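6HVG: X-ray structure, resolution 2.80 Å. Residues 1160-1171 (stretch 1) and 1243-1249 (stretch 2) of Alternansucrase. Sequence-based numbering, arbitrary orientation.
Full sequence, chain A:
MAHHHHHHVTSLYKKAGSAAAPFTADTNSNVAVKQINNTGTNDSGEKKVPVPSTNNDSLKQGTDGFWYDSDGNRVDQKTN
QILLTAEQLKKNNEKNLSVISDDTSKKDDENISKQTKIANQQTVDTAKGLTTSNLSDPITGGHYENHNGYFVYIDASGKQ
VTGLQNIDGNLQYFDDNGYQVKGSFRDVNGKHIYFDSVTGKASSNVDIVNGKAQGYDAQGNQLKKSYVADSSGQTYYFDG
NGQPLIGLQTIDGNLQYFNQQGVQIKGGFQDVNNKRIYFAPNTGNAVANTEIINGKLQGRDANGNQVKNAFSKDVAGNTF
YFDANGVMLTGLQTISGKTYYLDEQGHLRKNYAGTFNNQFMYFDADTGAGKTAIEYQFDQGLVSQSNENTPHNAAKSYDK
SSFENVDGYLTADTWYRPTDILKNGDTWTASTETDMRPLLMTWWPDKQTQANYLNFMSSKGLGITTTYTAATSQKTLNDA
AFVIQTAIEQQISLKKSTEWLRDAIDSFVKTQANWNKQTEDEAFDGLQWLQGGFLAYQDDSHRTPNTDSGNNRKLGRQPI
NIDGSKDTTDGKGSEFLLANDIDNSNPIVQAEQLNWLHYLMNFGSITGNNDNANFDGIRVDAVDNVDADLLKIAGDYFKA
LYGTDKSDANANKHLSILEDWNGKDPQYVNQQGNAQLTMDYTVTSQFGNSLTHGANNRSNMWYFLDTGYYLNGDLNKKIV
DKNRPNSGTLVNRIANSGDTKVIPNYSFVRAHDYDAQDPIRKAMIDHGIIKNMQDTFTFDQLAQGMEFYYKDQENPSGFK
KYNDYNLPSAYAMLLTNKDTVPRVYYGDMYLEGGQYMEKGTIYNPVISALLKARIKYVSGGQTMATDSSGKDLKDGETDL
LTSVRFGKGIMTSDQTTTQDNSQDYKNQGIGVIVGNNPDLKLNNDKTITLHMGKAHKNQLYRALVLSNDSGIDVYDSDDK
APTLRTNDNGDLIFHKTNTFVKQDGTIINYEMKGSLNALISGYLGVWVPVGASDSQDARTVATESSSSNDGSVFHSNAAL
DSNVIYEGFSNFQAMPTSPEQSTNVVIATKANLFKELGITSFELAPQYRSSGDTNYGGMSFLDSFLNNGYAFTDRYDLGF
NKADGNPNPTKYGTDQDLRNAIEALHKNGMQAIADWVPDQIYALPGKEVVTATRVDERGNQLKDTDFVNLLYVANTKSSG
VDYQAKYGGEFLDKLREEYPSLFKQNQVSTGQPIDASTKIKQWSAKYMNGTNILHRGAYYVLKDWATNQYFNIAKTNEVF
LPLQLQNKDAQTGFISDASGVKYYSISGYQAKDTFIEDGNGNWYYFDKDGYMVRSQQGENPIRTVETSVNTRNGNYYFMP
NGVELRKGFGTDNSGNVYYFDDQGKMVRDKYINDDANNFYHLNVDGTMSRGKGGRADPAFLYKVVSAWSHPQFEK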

# COMPACT_ATOMS: atom_id res chain seq x y z
N GLN A 1160 5.89 3.13 15.23
CA GLN A 1160 6.30 4.38 14.59
C GLN A 1160 5.84 5.65 15.28
O GLN A 1160 5.03 5.63 16.20
CB GLN A 1160 5.87 4.41 13.09
CG GLN A 1160 4.40 4.71 12.82
CD GLN A 1160 3.46 3.58 13.19
OE1 GLN A 1160 3.73 2.41 12.89
NE2 GLN A 1160 2.33 3.92 13.82
N ILE A 1161 6.36 6.77 14.78
CA ILE A 1161 6.01 8.09 15.25
C ILE A 1161 6.12 9.04 14.05
O ILE A 1161 6.95 8.81 13.18
CB ILE A 1161 6.92 8.48 16.43
CG1 ILE A 1161 6.47 9.79 17.09
CG2 ILE A 1161 8.38 8.57 16.00
CD1 ILE A 1161 7.15 10.04 18.42
N TYR A 1162 5.27 10.06 13.98
CA TYR A 1162 5.21 10.95 12.81
C TYR A 1162 5.75 12.35 13.06
O TYR A 1162 5.86 12.79 14.19
CB TYR A 1162 3.76 11.14 12.35
CG TYR A 1162 3.12 9.98 11.61
CD1 TYR A 1162 2.88 8.76 12.23
CD2 TYR A 1162 2.67 10.15 10.30
CE1 TYR A 1162 2.22 7.74 11.57
CE2 TYR A 1162 2.03 9.12 9.63
CZ TYR A 1162 1.80 7.93 10.27
OH TYR A 1162 1.12 6.94 9.59
N ALA A 1163 6.06 13.05 11.98
CA ALA A 1163 6.29 14.49 11.98
C ALA A 1163 7.16 14.99 13.14
O ALA A 1163 6.68 15.75 14.01
CB ALA A 1163 4.96 15.20 11.97
N LEU A 1164 8.42 14.57 13.15
CA LEU A 1164 9.42 15.05 14.10
C LEU A 1164 10.07 16.32 13.53
O LEU A 1164 10.50 16.31 12.39
CB LEU A 1164 10.46 13.96 14.34
CG LEU A 1164 9.87 12.64 14.84
CD1 LEU A 1164 10.78 11.47 14.55
CD2 LEU A 1164 9.57 12.68 16.33
N PRO A 1165 10.12 17.42 14.31
CA PRO A 1165 10.46 18.73 13.73
C PRO A 1165 11.95 19.01 13.47
O PRO A 1165 12.26 19.96 12.76
CB PRO A 1165 9.93 19.71 14.77
CG PRO A 1165 10.06 18.97 16.06
CD PRO A 1165 9.73 17.55 15.73
N GLY A 1166 12.84 18.19 14.02
CA GLY A 1166 14.27 18.47 13.96
C GLY A 1166 14.99 17.57 12.96
O GLY A 1166 14.79 16.34 12.96
N LYS A 1167 15.87 18.18 12.15
CA LYS A 1167 16.56 17.46 11.07
C LYS A 1167 17.92 16.96 11.50
O LYS A 1167 18.58 17.61 12.29
CB LYS A 1167 16.75 18.34 9.83
CG LYS A 1167 15.47 18.95 9.29
CD LYS A 1167 15.72 19.65 7.95
CE LYS A 1167 14.47 20.38 7.50
NZ LYS A 1167 14.58 20.82 6.09
N GLU A 1168 18.29 15.80 11.00
CA GLU A 1168 19.63 15.23 11.18
C GLU A 1168 20.07 14.62 9.86
O GLU A 1168 19.24 14.40 8.96
CB GLU A 1168 19.66 14.11 12.22
CG GLU A 1168 19.31 14.51 13.64
CD GLU A 1168 19.30 13.30 14.56
OE1 GLU A 1168 18.28 12.57 14.57
OE2 GLU A 1168 20.32 13.03 15.25
N VAL A 1169 21.37 14.36 9.74
CA VAL A 1169 21.89 13.74 8.54
C VAL A 1169 22.16 12.29 8.87
O VAL A 1169 22.97 11.98 9.73
CB VAL A 1169 23.17 14.43 8.02
CG1 VAL A 1169 23.75 13.68 6.83
CG2 VAL A 1169 22.87 15.86 7.61
N VAL A 1170 21.46 11.40 8.16
CA VAL A 1170 21.60 9.95 8.33
C VAL A 1170 22.31 9.37 7.11
O VAL A 1170 22.39 10.03 6.07
CB VAL A 1170 20.22 9.24 8.47
CG1 VAL A 1170 19.40 9.84 9.60
CG2 VAL A 1170 19.43 9.27 7.15
N THR A 1171 22.82 8.15 7.26
CA THR A 1171 23.31 7.35 6.13
C THR A 1171 22.22 6.34 5.77
O THR A 1171 21.87 5.49 6.59
CB THR A 1171 24.61 6.62 6.48
OG1 THR A 1171 25.66 7.56 6.64
CG2 THR A 1171 25.01 5.68 5.36
N TRP A 1243 13.45 11.89 21.03
CA TRP A 1243 13.76 10.98 19.94
C TRP A 1243 14.80 11.59 19.02
O TRP A 1243 14.89 12.79 18.88
CB TRP A 1243 12.51 10.63 19.12
CG TRP A 1243 11.54 9.80 19.86
CD1 TRP A 1243 10.34 10.21 20.40
CD2 TRP A 1243 11.67 8.43 20.18
NE1 TRP A 1243 9.73 9.16 21.03
CE2 TRP A 1243 10.53 8.06 20.92
CE3 TRP A 1243 12.64 7.46 19.91
CZ2 TRP A 1243 10.35 6.76 21.40
CZ3 TRP A 1243 12.44 6.16 20.38
CH2 TRP A 1243 11.32 5.83 21.12
N SER A 1244 15.59 10.72 18.39
CA SER A 1244 16.53 11.11 17.36
C SER A 1244 16.84 9.88 16.51
O SER A 1244 16.44 8.79 16.85
CB SER A 1244 17.78 11.71 17.97
OG SER A 1244 18.46 10.76 18.73
N ALA A 1245 17.55 10.08 15.41
CA ALA A 1245 17.74 9.05 14.39
C ALA A 1245 18.36 7.78 14.93
O ALA A 1245 18.07 6.70 14.45
CB ALA A 1245 18.60 9.59 13.25
N LYS A 1246 19.23 7.89 15.94
CA LYS A 1246 19.91 6.72 16.46
C LYS A 1246 18.95 5.66 17.02
O LYS A 1246 19.31 4.50 17.13
CB LYS A 1246 20.99 7.10 17.48
CG LYS A 1246 20.51 7.81 18.75
CD LYS A 1246 21.68 8.03 19.68
CE LYS A 1246 21.33 8.96 20.82
NZ LYS A 1246 22.55 9.30 21.61
N TYR A 1247 17.74 6.08 17.38
CA TYR A 1247 16.72 5.16 17.87
C TYR A 1247 15.74 4.71 16.79
O TYR A 1247 14.76 4.03 17.08
CB TYR A 1247 15.98 5.82 19.04
CG TYR A 1247 16.84 6.11 20.25
CD1 TYR A 1247 17.65 5.12 20.81
CD2 TYR A 1247 16.84 7.36 20.85
CE1 TYR A 1247 18.43 5.37 21.91
CE2 TYR A 1247 17.64 7.62 21.96
CZ TYR A 1247 18.43 6.62 22.49
OH TYR A 1247 19.23 6.83 23.59
N MET A 1248 16.05 5.01 15.54
CA MET A 1248 15.14 4.70 14.43
C MET A 1248 15.77 3.73 13.44
O MET A 1248 16.97 3.75 13.22
CB MET A 1248 14.79 5.99 13.67
CG MET A 1248 14.12 7.07 14.51
SD MET A 1248 12.43 6.69 14.94
CE MET A 1248 12.14 7.92 16.20
N ASN A 1249 14.95 2.89 12.84
CA ASN A 1249 15.37 2.02 11.76
C ASN A 1249 15.36 2.74 10.43
O ASN A 1249 16.18 2.45 9.56
CB ASN A 1249 14.44 0.82 11.65
CG ASN A 1249 14.59 -0.15 12.81
OD1 ASN A 1249 15.64 -0.23 13.43
ND2 ASN A 1249 13.52 -0.87 13.13
O HOH W 1 20.40 10.40 16.41

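The two stretches of alternansucrase meet through side chains, without a backbone-to-backbone hydrogen bond between them. In register, the CA atoms of Glu1168 and Ala1245 lie 7.2 Å apart, and those of Leu1164 and Trp1243 8.3 Å. Together the stretches bury 301 Å², a modest area divided between an apolar cluster and a mixed patch around Ala1245.

In the apolar cluster, Ile1161 turns two of its methyls toward the second stretch, one to Trp1243 and one to Met1248. Its CD1 lies 3.8 Å from CD1 of Trp1243, approaching the indole obliquely, and its CG2 lies 3.8 Å from CE of Met1248. The methionine, bent by m rotamers at chi1 and chi2, sets its terminal methyl on the shallow groove where the methyls of Ile1161 and Leu1164 meet; CE of Met1248 is 4.1 Å from CD1 of Leu1164. These contacts are dispersive and depend on the fit of methyl groups rather than on direction.

The strand from Gly1166 onward presents Glu1168 and Val1170 to the second stretch, whereas Val1169 between them points away, as strand alternation requires. The small side chain of Ala1245 fits against both: its CB is 3.7 Å from CG1 of Val1170 and 3.3 Å from OE1 of Glu1168. That carboxylate oxygen accepts a hydrogen bond from Ala1245 N (2.7 Å, 159° at the hydrogen), at the start of the short 3-10 segment. The turn that contains Ala1245 is held by backbone bonds from Tyr1247 N to Ser1244 O (3.1 Å) and from Met1248 N to Ala1245 O (2.9 Å).

A water extends the anchor. Its oxygen donates to Glu1168 OE2 (2.9 Å) and accepts from Ser1244 OG (3.0 Å) and Lys1246 N (2.8 Å), so both carboxylate oxygens are tied to the turn, one directly and one through solvent.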